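EccC5 (Mycobacterium xenopi RIVM700367, PDB 7B9F) is probably the FtsK/SpoIIIE-family ATPase component of the mycobacterial ESX-5 type VII secretion system, taking part in protein export across the cell envelope. Local coordinates at residues K17-V22 and P172-G177; P24-V29 and Q180-D185. One frame throughout, in Å; residues are numbered along the deposited sequence.

Contact 1. Residues K17-V22 and P172-G177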
# COMPACT_ATOMS: atom_id res chain seq x y z
N LYS C 17 16.52 -17.49 -29.27
CA LYS C 17 16.89 -17.51 -30.67
C LYS C 17 17.74 -16.30 -31.02
O LYS C 17 17.43 -15.18 -30.59
CB LYS C 17 15.65 -17.57 -31.57
CG LYS C 17 14.72 -16.38 -31.52
CD LYS C 17 13.56 -16.55 -32.47
CE LYS C 17 12.58 -17.59 -31.98
NZ LYS C 17 11.89 -17.18 -30.72
N PRO C 18 18.85 -16.50 -31.71
CA PRO C 18 19.65 -15.36 -32.16
C PRO C 18 18.96 -14.59 -33.28
O PRO C 18 18.10 -15.12 -33.98
CB PRO C 18 20.95 -16.01 -32.66
CG PRO C 18 20.96 -17.36 -32.02
CD PRO C 18 19.53 -17.77 -31.94
N GLU C 19 19.32 -13.32 -33.41
CA GLU C 19 18.82 -12.47 -34.48
C GLU C 19 19.95 -11.63 -35.03
O GLU C 19 21.06 -11.61 -34.49
CB GLU C 19 17.71 -11.52 -34.01
CG GLU C 19 16.41 -12.17 -33.60
CD GLU C 19 16.45 -12.69 -32.17
OE1 GLU C 19 17.47 -12.47 -31.49
OE2 GLU C 19 15.45 -13.29 -31.74
N ASN C 20 19.67 -10.96 -36.14
CA ASN C 20 20.58 -9.96 -36.69
C ASN C 20 19.72 -8.85 -37.26
O ASN C 20 18.95 -9.07 -38.20
CB ASN C 20 21.48 -10.58 -37.76
CG ASN C 20 22.58 -9.64 -38.21
OD1 ASN C 20 22.67 -8.51 -37.75
ND2 ASN C 20 23.42 -10.12 -39.12
N ILE C 21 19.83 -7.66 -36.68
CA ILE C 21 18.95 -6.54 -36.97
C ILE C 21 19.81 -5.35 -37.39
O ILE C 21 20.64 -4.88 -36.60
CB ILE C 21 18.07 -6.17 -35.78
CG1 ILE C 21 17.27 -7.37 -35.31
CG2 ILE C 21 17.15 -5.03 -36.15
CD1 ILE C 21 16.30 -7.88 -36.34
N VAL C 22 19.63 -4.88 -38.61
CA VAL C 22 20.31 -3.67 -39.05
C VAL C 22 19.61 -2.45 -38.48
O VAL C 22 18.37 -2.37 -38.45
CB VAL C 22 20.40 -3.62 -40.58
CG1 VAL C 22 21.35 -4.70 -41.07
CG2 VAL C 22 19.03 -3.83 -41.20
N PRO C 172 23.40 -8.97 -25.75
CA PRO C 172 22.18 -9.70 -26.07
C PRO C 172 22.39 -10.64 -27.25
O PRO C 172 23.48 -10.74 -27.81
CB PRO C 172 21.20 -8.59 -26.43
CG PRO C 172 22.05 -7.57 -27.03
CD PRO C 172 23.32 -7.59 -26.23
N GLU C 173 21.32 -11.35 -27.60
CA GLU C 173 21.37 -12.25 -28.74
C GLU C 173 21.11 -11.54 -30.06
O GLU C 173 21.46 -12.08 -31.11
CB GLU C 173 20.34 -13.36 -28.56
CG GLU C 173 20.68 -14.40 -27.49
CD GLU C 173 21.74 -15.41 -27.91
OE1 GLU C 173 21.59 -16.59 -27.52
OE2 GLU C 173 22.73 -15.07 -28.59
N VAL C 174 20.53 -10.35 -30.04
CA VAL C 174 20.39 -9.56 -31.25
C VAL C 174 21.73 -8.90 -31.55
O VAL C 174 22.40 -8.38 -30.66
CB VAL C 174 19.26 -8.53 -31.12
CG1 VAL C 174 17.94 -9.23 -31.05
CG2 VAL C 174 19.43 -7.67 -29.90
N THR C 175 22.15 -8.97 -32.80
CA THR C 175 23.39 -8.34 -33.24
C THR C 175 23.03 -7.12 -34.06
O THR C 175 22.52 -7.24 -35.18
CB THR C 175 24.24 -9.32 -34.04
OG1 THR C 175 23.40 -10.05 -34.94
CG2 THR C 175 24.94 -10.28 -33.12
N TRP C 176 23.27 -5.94 -33.50
CA TRP C 176 22.89 -4.70 -34.17
C TRP C 176 23.81 -4.47 -35.35
O TRP C 176 24.98 -4.13 -35.19
CB TRP C 176 22.95 -3.54 -33.19
CG TRP C 176 22.00 -3.70 -32.07
CD1 TRP C 176 22.31 -3.81 -30.76
CD2 TRP C 176 20.58 -3.78 -32.17
NE1 TRP C 176 21.16 -3.95 -30.02
CE2 TRP C 176 20.09 -3.93 -30.86
CE3 TRP C 176 19.67 -3.72 -33.22
CZ2 TRP C 176 18.73 -4.04 -30.59
CZ3 TRP C 176 18.33 -3.83 -32.95
CH2 TRP C 176 17.87 -3.98 -31.65
N GLY C 177 23.28 -4.69 -36.55
CA GLY C 177 24.04 -4.38 -37.75
C GLY C 177 24.34 -2.90 -37.84
O GLY C 177 23.50 -2.06 -37.51

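Contact 2. Residues P24-V29 and Q180-D185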
# COMPACT_ATOMS: atom_id res chain seq x y z
N PRO C 24 18.39 1.51 -38.39
CA PRO C 24 17.92 2.39 -39.45
C PRO C 24 18.91 3.50 -39.75
O PRO C 24 19.65 3.96 -38.88
CB PRO C 24 16.61 2.96 -38.89
CG PRO C 24 16.31 2.14 -37.69
CD PRO C 24 17.63 1.73 -37.16
N THR C 25 18.91 3.94 -41.00
CA THR C 25 19.81 5.00 -41.43
C THR C 25 19.32 6.35 -40.94
O THR C 25 18.15 6.69 -41.16
CB THR C 25 19.93 5.00 -42.94
OG1 THR C 25 20.35 3.71 -43.39
CG2 THR C 25 20.92 6.04 -43.39
N PRO C 26 20.15 7.14 -40.28
CA PRO C 26 19.72 8.45 -39.79
C PRO C 26 19.46 9.42 -40.93
O PRO C 26 19.92 9.23 -42.06
CB PRO C 26 20.89 8.92 -38.94
CG PRO C 26 21.61 7.70 -38.58
CD PRO C 26 21.48 6.79 -39.75
N LEU C 27 18.72 10.48 -40.62
CA LEU C 27 18.37 11.47 -41.62
C LEU C 27 19.58 12.33 -41.96
O LEU C 27 20.62 12.28 -41.31
CB LEU C 27 17.23 12.34 -41.12
CG LEU C 27 15.99 11.59 -40.66
CD1 LEU C 27 14.94 12.59 -40.23
CD2 LEU C 27 15.47 10.71 -41.78
N SER C 28 19.42 13.13 -43.01
CA SER C 28 20.46 14.02 -43.48
C SER C 28 19.86 15.39 -43.77
O SER C 28 18.70 15.48 -44.17
CB SER C 28 21.13 13.47 -44.73
OG SER C 28 21.41 12.10 -44.56
N VAL C 29 20.64 16.44 -43.56
CA VAL C 29 20.15 17.79 -43.79
C VAL C 29 21.29 18.67 -44.31
O VAL C 29 22.42 18.58 -43.82
CB VAL C 29 19.48 18.35 -42.52
CG1 VAL C 29 20.48 18.55 -41.39
CG2 VAL C 29 18.76 19.64 -42.81
N GLN C 180 24.05 1.16 -42.73
CA GLN C 180 24.74 1.57 -43.93
C GLN C 180 24.20 2.92 -44.42
O GLN C 180 23.15 3.39 -43.97
CB GLN C 180 24.60 0.50 -45.00
CG GLN C 180 23.18 0.28 -45.46
CD GLN C 180 23.07 -0.84 -46.47
OE1 GLN C 180 24.08 -1.43 -46.87
NE2 GLN C 180 21.85 -1.14 -46.89
N ASN C 181 24.95 3.53 -45.34
CA ASN C 181 24.66 4.85 -45.90
C ASN C 181 24.60 5.92 -44.82
O ASN C 181 23.73 6.80 -44.84
CB ASN C 181 23.36 4.84 -46.71
CG ASN C 181 23.45 3.95 -47.92
OD1 ASN C 181 22.75 2.94 -48.01
ND2 ASN C 181 24.32 4.30 -48.85
N MET C 182 25.52 5.85 -43.86
CA MET C 182 25.63 6.90 -42.87
C MET C 182 26.02 8.21 -43.54
O MET C 182 27.00 8.24 -44.29
CB MET C 182 26.67 6.54 -41.81
CG MET C 182 26.24 5.46 -40.85
SD MET C 182 25.05 6.03 -39.62
CE MET C 182 25.70 7.65 -39.24
N PRO C 183 25.29 9.29 -43.31
CA PRO C 183 25.71 10.59 -43.84
C PRO C 183 26.94 11.10 -43.10
O PRO C 183 27.25 10.68 -41.99
CB PRO C 183 24.50 11.49 -43.58
CG PRO C 183 23.81 10.86 -42.45
CD PRO C 183 24.01 9.38 -42.59
N THR C 184 27.64 12.02 -43.76
CA THR C 184 28.82 12.61 -43.15
C THR C 184 28.42 13.47 -41.95
O THR C 184 27.27 13.90 -41.82
CB THR C 184 29.59 13.45 -44.15
OG1 THR C 184 30.67 14.12 -43.48
CG2 THR C 184 28.69 14.49 -44.78
N ASP C 185 29.40 13.73 -41.09
CA ASP C 185 29.12 14.32 -39.79
C ASP C 185 28.62 15.75 -39.87
O ASP C 185 28.08 16.26 -38.88
CB ASP C 185 30.38 14.26 -38.93
CG ASP C 185 30.74 12.84 -38.54
OD1 ASP C 185 29.81 12.01 -38.42
OD2 ASP C 185 31.94 12.56 -38.35

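Contact 1. Residues K17-V22 and P172-G177
Ile-21 and Val-22 pair with Trp-176 and Gly-177 in a small parallel beta sheet of two strands, 19-22 and 174-177, whose axes approach to 4.4 Å at 24° from parallel. Both backbone polar groups of Ile-21 are used: its N donates to Thr-175 O at 3.1 Å, and its O accepts from Gly-177 N at 2.6 Å, each donor standing above the plane of the carbonyl it meets. Toward Glu-19 the pairing weakens, since Glu-19 N reaches Glu-173 O at 3.4 Å and Thr-175 N makes a similarly weak bond to Glu-19 O. That carbonyl has a second donor in the Thr-175 hydroxyl, whose OG1 lies 2.8 Å from Glu-19 O, in the carbonyl plane and on a lone pair; the hydroxyl arrives there because chi1 of 42° sets OG1 between the backbone N and carbonyl carbon. On the sheet face bearing Ile-21 and Trp-176 the two side chains lie side by side, pointing the same way, with Ile-21 CG2 3.6 Å from Trp-176 CZ3. On that face too, Glu-19 CB meets Val-174 CG1 at 3.7 Å. The same face rests on helix 97-132, where Ile-21 touches Leu-114 and Trp-176 touches Ala-118. Trp-176 also meets Phe-199 of helix 190-202 edge-to-face and bonds through NE1 to Gln-203 O, while Glu-173 forms a salt bridge with Arg-381.

Contact 2. Residues P24-V29 and Q180-D185
Gln-180 meets Thr-25 through its backbone: Thr-25 OG1 donates a hydrogen bond of 2.9 Å to Gln-180 O. The C=O...OG1 angle of 161° puts the hydroxyl nearly in line with the carbonyl. In Thr-25, chi1 of -56° leaves OG1 anti to the carbonyl carbon and CG2 anti to the backbone N, and both branches reach across the contact. The methyl serves the next residue, lying 3.3 Å from Asn-181 O. Asn-181 has a left-handed backbone conformation and contributes little more than this carbonyl. Met-182 follows, its chain bent at chi2 (-75°) so that SD comes 3.7 Å from Pro-26 CD; the two side chains cross obliquely. Beyond the bent thioether, Met-182 also packs on an aromatic side chain of another protein chain. Pro-183 then presents its ring to the outgoing part of 24-29: Ser-28 OG lies 3.3 Å from Pro-183 CB, and Leu-27 O is 3.7 Å from Pro-183 CG. Pro-26 and Pro-183 both touch Leu-188, and Pro-26 reaches Thr-192 and Leu-196 of helix 190-202 as well. Neither segment is regular helix or strand, and the one hydrogen bond between them uses a side-chain donor. The chemistry therefore implies two irregular, proline-bearing loops held by a single polar link at the Thr-25 end and by van der Waals packing onward to Ser-28.

From the N terminus the chain runs through 17-22 and directly into 24-29, then past the unmodelled 37-95 into the long helix 97-132. Strand 162-170 leads to 172-177, whose pairing with 17-22 closes a loop of about 150 residues as contact 1. Three residues later 180-185 meets 24-29 and closes a second loop of similar length as contact 2. The segments alternate, so the loops cross, consistent with two neighbouring runs of chain travelling together in the same direction. The centres of contact 1 and contact 2 lie about 21 Å apart. Together they join the N-terminal run to the connection between strand 162-170 and helix 190-202, alongside helix 97-132.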